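Local coordinates for protein PlaB phospholipase (PDB 6ZTI) that probably hydrolyses phospholipids as a Legionella pneumophila virulence-associated alpha/beta hydrolase, its activity being controlled by tetramerization that NAD(H) mediates, at residues B[189-194]-B[295-300]; B[244-249]-B[432-437]; B[291-296]-B[304-309]; B[360-365]-B[413-418]. All coordinates share one frame; numbering follows the deposited sequence.

Contact 1: B[189-194]-B[295-300]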
# COMPACT_ATOMS: atom_id res chain seq x y z
N GLY B 189 -31.69 29.55 22.25
CA GLY B 189 -32.56 28.76 23.10
C GLY B 189 -32.28 27.29 23.10
O GLY B 189 -33.15 26.49 23.45
N VAL B 190 -31.08 26.89 22.70
CA VAL B 190 -30.64 25.50 22.77
C VAL B 190 -29.61 25.42 23.87
O VAL B 190 -28.58 26.11 23.82
CB VAL B 190 -30.08 25.00 21.43
CG1 VAL B 190 -29.47 23.60 21.59
CG2 VAL B 190 -31.17 25.01 20.35
N TYR B 191 -29.89 24.61 24.87
CA TYR B 191 -29.06 24.49 26.06
C TYR B 191 -28.25 23.21 25.92
O TYR B 191 -28.80 22.11 25.97
CB TYR B 191 -29.92 24.51 27.32
CG TYR B 191 -30.63 25.83 27.46
CD1 TYR B 191 -29.91 27.00 27.67
CD2 TYR B 191 -32.01 25.92 27.36
CE1 TYR B 191 -30.56 28.24 27.77
CE2 TYR B 191 -32.65 27.12 27.46
CZ TYR B 191 -31.93 28.28 27.66
OH TYR B 191 -32.59 29.49 27.77
N SER B 192 -26.95 23.37 25.70
CA SER B 192 -26.03 22.28 25.42
C SER B 192 -25.08 22.05 26.59
O SER B 192 -24.61 23.00 27.23
CB SER B 192 -25.23 22.61 24.16
OG SER B 192 -24.48 21.49 23.76
N PHE B 193 -24.79 20.78 26.87
CA PHE B 193 -23.95 20.41 28.01
C PHE B 193 -23.07 19.22 27.65
O PHE B 193 -23.49 18.32 26.91
CB PHE B 193 -24.79 20.01 29.24
CG PHE B 193 -25.97 20.90 29.49
CD1 PHE B 193 -27.11 20.81 28.69
CD2 PHE B 193 -25.98 21.79 30.55
CE1 PHE B 193 -28.20 21.61 28.93
CE2 PHE B 193 -27.08 22.60 30.79
CZ PHE B 193 -28.19 22.51 29.98
N VAL B 194 -21.87 19.20 28.21
CA VAL B 194 -20.98 18.05 28.13
C VAL B 194 -20.70 17.56 29.54
O VAL B 194 -20.29 18.34 30.41
CB VAL B 194 -19.66 18.38 27.41
CG1 VAL B 194 -18.67 17.22 27.58
CG2 VAL B 194 -19.95 18.66 25.91
N LEU B 295 -31.63 19.21 32.40
CA LEU B 295 -32.97 19.20 31.81
C LEU B 295 -33.86 20.29 32.39
O LEU B 295 -34.85 20.67 31.75
CB LEU B 295 -33.63 17.84 32.03
CG LEU B 295 -33.08 16.67 31.21
CD1 LEU B 295 -33.73 15.37 31.65
CD2 LEU B 295 -33.30 16.91 29.72
N GLN B 296 -33.56 20.78 33.58
CA GLN B 296 -34.38 21.80 34.21
C GLN B 296 -33.98 23.21 33.80
O GLN B 296 -34.72 24.16 34.08
CB GLN B 296 -34.32 21.63 35.74
CG GLN B 296 -35.09 20.38 36.22
CD GLN B 296 -34.80 19.97 37.66
OE1 GLN B 296 -33.76 20.31 38.23
NE2 GLN B 296 -35.72 19.21 38.24
N VAL B 297 -32.85 23.38 33.10
CA VAL B 297 -32.48 24.70 32.61
C VAL B 297 -33.54 25.21 31.65
O VAL B 297 -33.96 24.50 30.72
CB VAL B 297 -31.10 24.65 31.96
CG1 VAL B 297 -30.84 25.94 31.20
CG2 VAL B 297 -30.04 24.44 33.02
N LYS B 298 -33.97 26.45 31.85
CA LYS B 298 -34.99 27.06 31.00
C LYS B 298 -34.63 28.48 30.59
O LYS B 298 -35.48 29.17 30.00
CB LYS B 298 -36.35 27.05 31.71
CG LYS B 298 -36.95 25.66 31.86
CD LYS B 298 -38.38 25.72 32.38
CE LYS B 298 -39.00 24.34 32.45
NZ LYS B 298 -40.46 24.40 32.80
N SER B 299 -33.42 28.95 30.87
CA SER B 299 -33.09 30.35 30.63
C SER B 299 -31.58 30.50 30.59
O SER B 299 -30.83 29.63 31.05
CB SER B 299 -33.65 31.24 31.73
OG SER B 299 -32.97 30.94 32.95
N ARG B 300 -31.15 31.66 30.09
CA ARG B 300 -29.73 32.01 30.12
C ARG B 300 -29.21 32.02 31.56
O ARG B 300 -28.10 31.54 31.83
CB ARG B 300 -29.55 33.38 29.45
CG ARG B 300 -28.15 34.01 29.59
CD ARG B 300 -27.18 33.52 28.54
NE ARG B 300 -27.51 34.02 27.20
CZ ARG B 300 -26.75 33.81 26.13
NH1 ARG B 300 -25.63 33.12 26.23
NH2 ARG B 300 -27.12 34.30 24.95
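Both aromatic rings of 189-194 are met by Val297, which offers one methyl to each. Val297 CG1 sits over a face of the Tyr191 ring, 3.8 Å from its centroid and 15° off the normal, a CH-pi contact displaced toward CG and CD1. Val297 CG2 instead reaches the Phe193 ring near its plane, at the edge, 4.0 Å from Phe193 CZ. The fork of the valine makes this possible: CG1 is anti to the backbone N (chi1 168°) and CG2 anti to the carbonyl carbon, so one beta-branched residue fills the angle between two rings. Tyr191 then runs on to the backbone turn, its OH 3.0 Å from Ser299 CA, a close approach. The OH of Tyr191 also lies 3.3 Å from Ser299 N, but the angle is too poor for a hydrogen bond. Ser299 is itself occupied as the N-cap residue of helix 300-320, with its OG bonded to Ser302 OG. Tyrosine suits the partly exposed position beside the loop, phenylalanine the buried one, where Tyr303 adds an edge-to-face ring. The whole joins the central parallel sheet, through strand 191-197, to the link between helices 286-296 and 300-320, the layering of an alpha/beta hydrolase core.

Contact 2: B[244-249]-B[432-437]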
# COMPACT_ATOMS: atom_id res chain seq x y z
N SER B 244 10.87 35.65 7.31
CA SER B 244 9.60 34.94 7.44
C SER B 244 8.85 35.43 8.67
O SER B 244 9.39 35.42 9.78
CB SER B 244 9.82 33.43 7.54
OG SER B 244 8.76 32.80 8.24
N LEU B 245 7.59 35.84 8.46
CA LEU B 245 6.76 36.37 9.53
C LEU B 245 5.42 35.63 9.55
O LEU B 245 5.01 35.01 8.57
CB LEU B 245 6.54 37.88 9.37
CG LEU B 245 7.85 38.67 9.40
CD1 LEU B 245 7.59 40.14 9.14
CD2 LEU B 245 8.60 38.47 10.73
N VAL B 246 4.75 35.72 10.69
CA VAL B 246 3.60 34.89 10.99
C VAL B 246 2.46 35.77 11.46
O VAL B 246 2.63 36.55 12.40
CB VAL B 246 3.93 33.85 12.07
CG1 VAL B 246 2.72 33.04 12.38
CG2 VAL B 246 5.09 32.97 11.62
N VAL B 247 1.29 35.62 10.85
CA VAL B 247 0.08 36.30 11.27
C VAL B 247 -0.78 35.28 12.00
O VAL B 247 -1.00 34.16 11.51
CB VAL B 247 -0.66 36.90 10.06
CG1 VAL B 247 -1.97 37.55 10.48
CG2 VAL B 247 0.25 37.90 9.36
N ALA B 248 -1.22 35.63 13.20
CA ALA B 248 -2.00 34.74 14.04
C ALA B 248 -3.41 35.26 14.20
O ALA B 248 -3.64 36.47 14.35
CB ALA B 248 -1.34 34.57 15.41
N LYS B 249 -4.37 34.35 14.16
CA LYS B 249 -5.76 34.66 14.42
C LYS B 249 -6.34 33.52 15.23
O LYS B 249 -6.19 32.36 14.83
CB LYS B 249 -6.57 34.84 13.13
CG LYS B 249 -8.09 34.77 13.35
CD LYS B 249 -8.84 35.52 12.26
CE LYS B 249 -10.34 35.31 12.37
NZ LYS B 249 -11.05 35.65 11.10
N ARG B 432 9.84 27.64 3.60
CA ARG B 432 10.66 28.27 4.62
C ARG B 432 10.12 27.91 5.99
O ARG B 432 8.91 27.85 6.20
CB ARG B 432 10.66 29.79 4.44
CG ARG B 432 11.75 30.50 5.18
CD ARG B 432 11.73 32.00 4.91
NE ARG B 432 12.71 32.40 3.92
CZ ARG B 432 12.80 33.63 3.40
NH1 ARG B 432 11.94 34.57 3.78
NH2 ARG B 432 13.73 33.91 2.51
N LEU B 433 11.03 27.67 6.93
CA LEU B 433 10.67 27.34 8.31
C LEU B 433 9.73 28.39 8.90
O LEU B 433 9.83 29.58 8.59
CB LEU B 433 11.97 27.23 9.11
CG LEU B 433 12.04 27.05 10.61
CD1 LEU B 433 13.48 26.64 10.95
CD2 LEU B 433 11.67 28.32 11.33
N LEU B 434 8.80 27.96 9.74
CA LEU B 434 7.91 28.86 10.46
C LEU B 434 8.17 28.72 11.96
O LEU B 434 8.29 27.60 12.47
CB LEU B 434 6.45 28.58 10.15
CG LEU B 434 5.42 29.43 10.88
CD1 LEU B 434 4.21 29.66 10.00
CD2 LEU B 434 4.99 28.80 12.17
N ASP B 435 8.26 29.86 12.65
CA ASP B 435 8.42 29.95 14.09
C ASP B 435 7.28 30.77 14.65
O ASP B 435 7.01 31.87 14.16
CB ASP B 435 9.73 30.62 14.47
CG ASP B 435 10.91 29.75 14.20
OD1 ASP B 435 10.86 28.57 14.57
OD2 ASP B 435 11.90 30.27 13.63
N PHE B 436 6.61 30.25 15.67
CA PHE B 436 5.57 30.98 16.36
C PHE B 436 5.95 31.07 17.83
O PHE B 436 6.26 30.05 18.46
CB PHE B 436 4.22 30.29 16.17
CG PHE B 436 3.13 30.84 17.04
CD1 PHE B 436 2.67 32.13 16.87
CD2 PHE B 436 2.54 30.05 18.01
CE1 PHE B 436 1.66 32.63 17.66
CE2 PHE B 436 1.54 30.55 18.80
CZ PHE B 436 1.09 31.84 18.62
N HIS B 437 5.95 32.29 18.36
CA HIS B 437 6.33 32.54 19.75
C HIS B 437 5.09 32.98 20.52
O HIS B 437 4.42 33.94 20.13
CB HIS B 437 7.43 33.59 19.84
CG HIS B 437 8.74 33.12 19.29
ND1 HIS B 437 9.79 33.97 19.04
CD2 HIS B 437 9.16 31.89 18.93
CE1 HIS B 437 10.81 33.29 18.55
NE2 HIS B 437 10.45 32.02 18.48
O HOH W 1 8.94 32.41 11.24
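Ser244 meets 432-437 with both atoms of its side chain. Its CB rests on the aliphatic part of Arg432, 3.6 Å from CD. Ser244 OG, placed anti to the backbone N (chi1 153°), lies 3.4 Å from Leu433 O and is joined by hydrogen bonds to a water, 3.0 Å away, and to Gln237 NE2. The same water accepts the backbone N-H of Asp435 at 3.0 Å, linking the residue just before strand 245-249 to strand 434-437. Two residues on, Val246 puts its CG2 methyl across Leu434 at about a right angle, 3.6 Å from CG, while also lying 3.4 Å from Asp435 O. Ala248 closes the row, its CB 4.2 Å from Phe436 CE1. The axes of strands 245-249 and 434-437 approach to 7.1 Å at 52°, and Leu235 of strand 231-238 touches Val246, Ala248 and Phe436, consistent with a branched or curled sheet. A small hydroxyl suits the place of the water, while Val246 and Ala248 offer compact methyls to buried Leu434 and partly exposed Phe436. Cohesion thus probably comes mostly from apolar packing, with the water and Gln237 NE2, which bonds both Ser244 OG and Arg432 O, serving the polar beginning.

Contact 3: B[291-296]-B[304-309]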
# COMPACT_ATOMS: atom_id res chain seq x y z
N ILE B 291 -27.83 15.27 35.11
CA ILE B 291 -28.74 15.29 33.96
C ILE B 291 -30.05 15.99 34.33
O ILE B 291 -30.59 16.77 33.55
CB ILE B 291 -29.01 13.87 33.44
CG1 ILE B 291 -27.83 13.41 32.59
CG2 ILE B 291 -30.30 13.82 32.62
CD1 ILE B 291 -27.89 11.98 32.12
N LEU B 292 -30.57 15.70 35.52
CA LEU B 292 -31.84 16.29 35.95
C LEU B 292 -31.72 17.80 36.06
O LEU B 292 -32.64 18.54 35.66
CB LEU B 292 -32.28 15.68 37.28
CG LEU B 292 -33.67 16.04 37.82
CD1 LEU B 292 -34.75 15.70 36.81
CD2 LEU B 292 -33.92 15.29 39.13
N ARG B 293 -30.59 18.29 36.57
CA ARG B 293 -30.35 19.72 36.63
C ARG B 293 -30.31 20.32 35.23
O ARG B 293 -30.92 21.37 34.97
CB ARG B 293 -29.03 19.99 37.35
CG ARG B 293 -29.07 19.83 38.86
CD ARG B 293 -29.95 20.89 39.52
NE ARG B 293 -29.61 22.26 39.12
CZ ARG B 293 -28.67 23.00 39.68
NH1 ARG B 293 -27.93 22.53 40.68
NH2 ARG B 293 -28.44 24.23 39.23
N CYS B 294 -29.59 19.67 34.31
CA CYS B 294 -29.46 20.18 32.94
C CYS B 294 -30.82 20.27 32.27
O CYS B 294 -31.16 21.28 31.64
CB CYS B 294 -28.50 19.29 32.13
SG CYS B 294 -26.74 19.34 32.67
N LEU B 295 -31.63 19.21 32.40
CA LEU B 295 -32.97 19.20 31.81
C LEU B 295 -33.86 20.29 32.39
O LEU B 295 -34.85 20.67 31.75
CB LEU B 295 -33.63 17.84 32.03
CG LEU B 295 -33.08 16.67 31.21
CD1 LEU B 295 -33.73 15.37 31.65
CD2 LEU B 295 -33.30 16.91 29.72
N GLN B 296 -33.56 20.78 33.58
CA GLN B 296 -34.38 21.80 34.21
C GLN B 296 -33.98 23.21 33.80
O GLN B 296 -34.72 24.16 34.08
CB GLN B 296 -34.32 21.63 35.74
CG GLN B 296 -35.09 20.38 36.22
CD GLN B 296 -34.80 19.97 37.66
OE1 GLN B 296 -33.76 20.31 38.23
NE2 GLN B 296 -35.72 19.21 38.24
N ASN B 304 -26.23 29.65 32.98
CA ASN B 304 -24.95 30.15 33.47
C ASN B 304 -24.71 29.73 34.92
O ASN B 304 -23.56 29.51 35.32
CB ASN B 304 -24.89 31.67 33.35
CG ASN B 304 -24.74 32.13 31.93
OD1 ASN B 304 -24.32 31.36 31.06
ND2 ASN B 304 -25.07 33.38 31.67
N LYS B 305 -25.77 29.64 35.71
CA LYS B 305 -25.65 29.07 37.05
C LYS B 305 -25.07 27.66 36.97
O LYS B 305 -24.11 27.32 37.68
CB LYS B 305 -27.01 29.07 37.73
CG LYS B 305 -27.03 28.58 39.17
CD LYS B 305 -28.10 29.33 39.99
CE LYS B 305 -28.95 28.39 40.83
NZ LYS B 305 -30.05 29.13 41.53
N LEU B 306 -25.63 26.82 36.09
CA LEU B 306 -25.15 25.45 35.95
C LEU B 306 -23.74 25.38 35.38
O LEU B 306 -22.94 24.52 35.78
CB LEU B 306 -26.12 24.67 35.07
CG LEU B 306 -25.98 23.15 34.99
CD1 LEU B 306 -25.60 22.56 36.32
CD2 LEU B 306 -27.29 22.56 34.53
N VAL B 307 -23.41 26.27 34.44
CA VAL B 307 -22.04 26.30 33.91
C VAL B 307 -21.05 26.44 35.05
O VAL B 307 -20.03 25.74 35.11
CB VAL B 307 -21.88 27.43 32.89
CG1 VAL B 307 -20.43 27.60 32.51
CG2 VAL B 307 -22.72 27.17 31.65
N LYS B 308 -21.33 27.35 35.98
CA LYS B 308 -20.41 27.59 37.09
C LYS B 308 -20.43 26.44 38.08
O LYS B 308 -19.38 26.04 38.59
CB LYS B 308 -20.76 28.90 37.78
CG LYS B 308 -19.78 29.32 38.87
CD LYS B 308 -20.51 29.64 40.18
CE LYS B 308 -20.84 28.38 40.98
NZ LYS B 308 -20.86 28.66 42.44
N GLU B 309 -21.61 25.89 38.38
CA GLU B 309 -21.66 24.75 39.29
C GLU B 309 -20.85 23.58 38.74
O GLU B 309 -20.12 22.92 39.48
CB GLU B 309 -23.10 24.31 39.54
CG GLU B 309 -23.88 25.22 40.49
CD GLU B 309 -25.26 24.67 40.85
OE1 GLU B 309 -25.36 23.47 41.17
OE2 GLU B 309 -26.24 25.44 40.81
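Arg293 and Glu309 join the two helices by a two-pronged, end-on salt bridge. Arg293 NH1 donates to Glu309 OE1 at 2.8 Å with an N-H...O angle of 145°, and Arg293 NH2 donates to Glu309 OE2 at 3.0 Å along a straighter 163° path. The pairing is not coplanar: guanidinium and carboxylate planes are turned 52° apart. OE2 lies in the guanidinium plane, yet NH2 comes to it from above the carboxylate plane, whereas OE1 is met on its syn side and sits somewhat out of the guanidinium plane. The arginine chain is bent at chi2 and chi3, while Glu309 is extended beyond CG; the two side chains cross at about a right angle. Below the charges the packing is apolar. Leu306 CD1 lies over one guanidinium face, at a looser distance, and Leu306 CD2 reaches the other helix, 3.6 Å from Cys294 CA and 3.8 Å from Cys294 SG, a small residue that lets the leucine approach the backbone. Phe193 and Trp290 extend this apolar layer. Several main-chain N-H groups are met within their own helix, as where Leu295 N donates to Ile291 O and Glu309 N to Lys305 O; Gln296 N makes weak bonds to Leu292 O and Arg293 O, and its NE2 is held by Lys47 O. Lys305 NZ lies 5.6 Å from Arg293 NH2, like charges not in contact. Both positive groups near the carboxylate would probably favour its ionised form, and the pair adds a directional clasp to the greasy contact beneath.

Contact 4: B[360-365]-B[413-418]. With SND (thionicotinamide-adenine-dinucleotide), chain J.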
# COMPACT_ATOMS: atom_id res chain seq x y z
N LEU B 360 7.69 18.95 13.29
CA LEU B 360 6.98 19.92 14.12
C LEU B 360 7.52 19.88 15.54
O LEU B 360 7.52 18.83 16.19
CB LEU B 360 5.48 19.64 14.11
CG LEU B 360 4.61 20.74 14.72
CD1 LEU B 360 3.26 20.73 14.05
CD2 LEU B 360 4.47 20.54 16.24
N TYR B 361 7.91 21.05 16.04
CA TYR B 361 8.55 21.18 17.34
C TYR B 361 7.75 22.09 18.24
O TYR B 361 7.34 23.18 17.82
CB TYR B 361 9.95 21.76 17.21
CG TYR B 361 10.90 20.96 16.38
CD1 TYR B 361 11.02 21.20 15.02
CD2 TYR B 361 11.69 19.99 16.95
CE1 TYR B 361 11.89 20.48 14.26
CE2 TYR B 361 12.57 19.26 16.19
CZ TYR B 361 12.67 19.52 14.85
OH TYR B 361 13.53 18.79 14.09
N LEU B 362 7.53 21.65 19.46
CA LEU B 362 7.27 22.55 20.56
C LEU B 362 8.58 23.20 21.01
O LEU B 362 9.64 22.58 20.96
CB LEU B 362 6.65 21.79 21.74
CG LEU B 362 5.20 21.28 21.66
CD1 LEU B 362 4.22 22.34 22.11
CD2 LEU B 362 4.85 20.82 20.28
N THR B 363 8.50 24.45 21.44
CA THR B 363 9.67 25.16 21.92
C THR B 363 9.33 25.88 23.22
O THR B 363 8.18 26.23 23.47
CB THR B 363 10.17 26.17 20.91
OG1 THR B 363 9.14 27.13 20.66
CG2 THR B 363 10.57 25.48 19.60
N ALA B 364 10.36 26.12 24.03
CA ALA B 364 10.16 26.72 25.34
C ALA B 364 11.46 27.36 25.80
O ALA B 364 12.50 27.25 25.14
CB ALA B 364 9.66 25.69 26.35
N GLY B 365 11.41 28.01 26.95
CA GLY B 365 12.56 28.66 27.50
C GLY B 365 12.77 30.02 26.88
O GLY B 365 12.08 30.41 25.93
N LEU B 413 6.28 29.62 25.34
CA LEU B 413 5.92 28.41 24.63
C LEU B 413 5.71 28.77 23.17
O LEU B 413 5.06 29.77 22.86
CB LEU B 413 4.64 27.77 25.18
CG LEU B 413 4.14 26.53 24.43
CD1 LEU B 413 5.14 25.41 24.55
CD2 LEU B 413 2.78 26.10 24.99
N GLY B 414 6.23 27.92 22.28
CA GLY B 414 6.12 28.19 20.86
C GLY B 414 6.08 26.93 20.02
O GLY B 414 6.17 25.81 20.52
N PHE B 415 5.90 27.15 18.72
CA PHE B 415 5.96 26.10 17.70
C PHE B 415 7.04 26.44 16.69
O PHE B 415 7.26 27.60 16.35
CB PHE B 415 4.65 25.96 16.92
CG PHE B 415 3.46 25.71 17.76
CD1 PHE B 415 3.48 24.75 18.74
CD2 PHE B 415 2.29 26.41 17.54
CE1 PHE B 415 2.37 24.50 19.50
CE2 PHE B 415 1.17 26.17 18.31
CZ PHE B 415 1.22 25.22 19.29
N ARG B 416 7.69 25.40 16.16
CA ARG B 416 8.53 25.53 14.99
C ARG B 416 8.16 24.41 14.03
O ARG B 416 8.06 23.24 14.44
CB ARG B 416 10.01 25.49 15.35
CG ARG B 416 10.91 25.33 14.16
CD ARG B 416 12.41 25.48 14.51
NE ARG B 416 12.86 26.87 14.44
CZ ARG B 416 14.11 27.26 14.18
NH1 ARG B 416 15.07 26.37 13.96
NH2 ARG B 416 14.40 28.56 14.12
N VAL B 417 7.91 24.76 12.78
CA VAL B 417 7.52 23.82 11.74
C VAL B 417 8.56 23.90 10.64
O VAL B 417 8.79 24.98 10.07
CB VAL B 417 6.13 24.11 11.17
CG1 VAL B 417 5.83 23.14 10.04
CG2 VAL B 417 5.09 24.00 12.25
N LYS B 418 9.18 22.77 10.34
CA LYS B 418 10.12 22.63 9.24
C LYS B 418 9.48 21.70 8.22
O LYS B 418 9.34 20.50 8.48
CB LYS B 418 11.45 22.07 9.76
CG LYS B 418 12.58 21.98 8.75
CD LYS B 418 13.80 21.33 9.40
CE LYS B 418 14.92 21.08 8.39
NZ LYS B 418 15.73 19.87 8.72
PA SND J . 11.05 12.96 25.50
O1A SND J . 12.23 13.72 24.96
O2A SND J . 11.27 11.54 25.89
O5B SND J . 9.85 13.03 24.41
C5B SND J . 8.54 12.46 24.59
C4B SND J . 7.90 12.48 23.22
O4B SND J . 7.77 13.84 22.75
C3B SND J . 8.70 11.77 22.14
O3B SND J . 7.80 11.34 21.14
C2B SND J . 9.60 12.88 21.61
O2B SND J . 10.07 12.59 20.30
C1B SND J . 8.62 14.06 21.64
N9A SND J . 9.24 15.37 21.78
C8A SND J . 10.30 15.71 22.58
N7A SND J . 10.65 16.97 22.50
C5A SND J . 9.75 17.50 21.58
C6A SND J . 9.58 18.79 21.05
N6A SND J . 10.36 19.83 21.37
N1A SND J . 8.57 18.99 20.17
C2A SND J . 7.80 17.95 19.84
N3A SND J . 7.88 16.68 20.26
C4A SND J . 8.88 16.52 21.13
O3 SND J . 10.39 13.68 26.76
PN SND J . 10.95 14.56 27.97
O1N SND J . 12.26 14.01 28.41
O2N SND J . 9.86 14.71 28.94
O5D SND J . 11.24 15.93 27.19
C5D SND J . 11.43 17.16 27.91
C4D SND J . 12.35 18.05 27.11
O4D SND J . 13.71 17.57 27.19
C3D SND J . 12.04 18.16 25.62
O3D SND J . 12.33 19.48 25.21
C2D SND J . 13.03 17.19 24.99
O2D SND J . 13.32 17.54 23.64
C1D SND J . 14.23 17.41 25.89
N1N SND J . 15.16 16.20 25.90
C2N SND J . 16.44 16.38 25.52
C3N SND J . 17.33 15.33 25.60
C7N SND J . 18.75 15.49 25.19
S7N SND J . 19.84 14.25 25.39
N7N SND J . 19.10 16.64 24.66
C4N SND J . 16.87 14.10 26.07
C5N SND J . 15.55 13.95 26.43
C6N SND J . 14.70 15.02 26.34
O HOH W 2 9.21 28.73 18.52
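Arg416 O is gripped from strand 360-364 by the Tyr361 N-H at 2.7 Å, nearly along the C=O axis, and more loosely by Leu360 CA at 3.5 Å, a CA-H...O contact. Tyr361 O answers by accepting Arg416 N at 2.8 Å, and Thr363 forms the next hydrogen-bonded antiparallel pair with Gly414 through N and O both ways. Thr363 OG1 takes the crowded position between its own N and carbonyl carbon (chi1 60°), 3.2 Å from Gly414 CA; glycine suits the spot because a beta carbon would collide with that oxygen. Thr363 OG1 binds a water at 2.7 Å. On the opposite face Leu362 CD1 lies 3.9 Å from Phe415 CE1, and Leu360 meets Val417, bulky groups fitting the buried interior beside Phe345. The other backbone edge of strand 360-364 binds two adenines: Leu362 N donates to SND N1A at 2.9 Å and Leu362 O accepts SND N6A at 2.9 Å, while Leu360 O accepts N6A of a second dinucleotide. Val208 of the second subunit packs on Tyr361, and Tyr205 and Ala207 of that subunit also bond dinucleotide. The antiparallel edge strand thus forms adenine-binding sites at a subunit interface, in keeping with NAD(H)-mediated tetramerization.

Two neighbourhoods emerge. Contacts 1 and 3, centres about 7 Å apart, share Leu295 and Gln296 of helix 286-296 and meet where Phe193 and Val297 touch Cys294 and Leu306; they belong to the hydrolase core. Contacts 2 and 4, centres about 11 Å apart, lie in the mixed sheet, whose neighbouring strands 412-419 and 429-439 join them, helped by the salt bridge from Arg416 NE to Asp435 OD1. The two groups are about 40 Å apart between centres. Along the chain the segments of contact 1 alternate with those of contact 2, while contacts 3 and 4 fall between the two segments of contact 2. Contact 4, which holds dinucleotide-binding residues, thus lies far from helices 286-296 and 300-320.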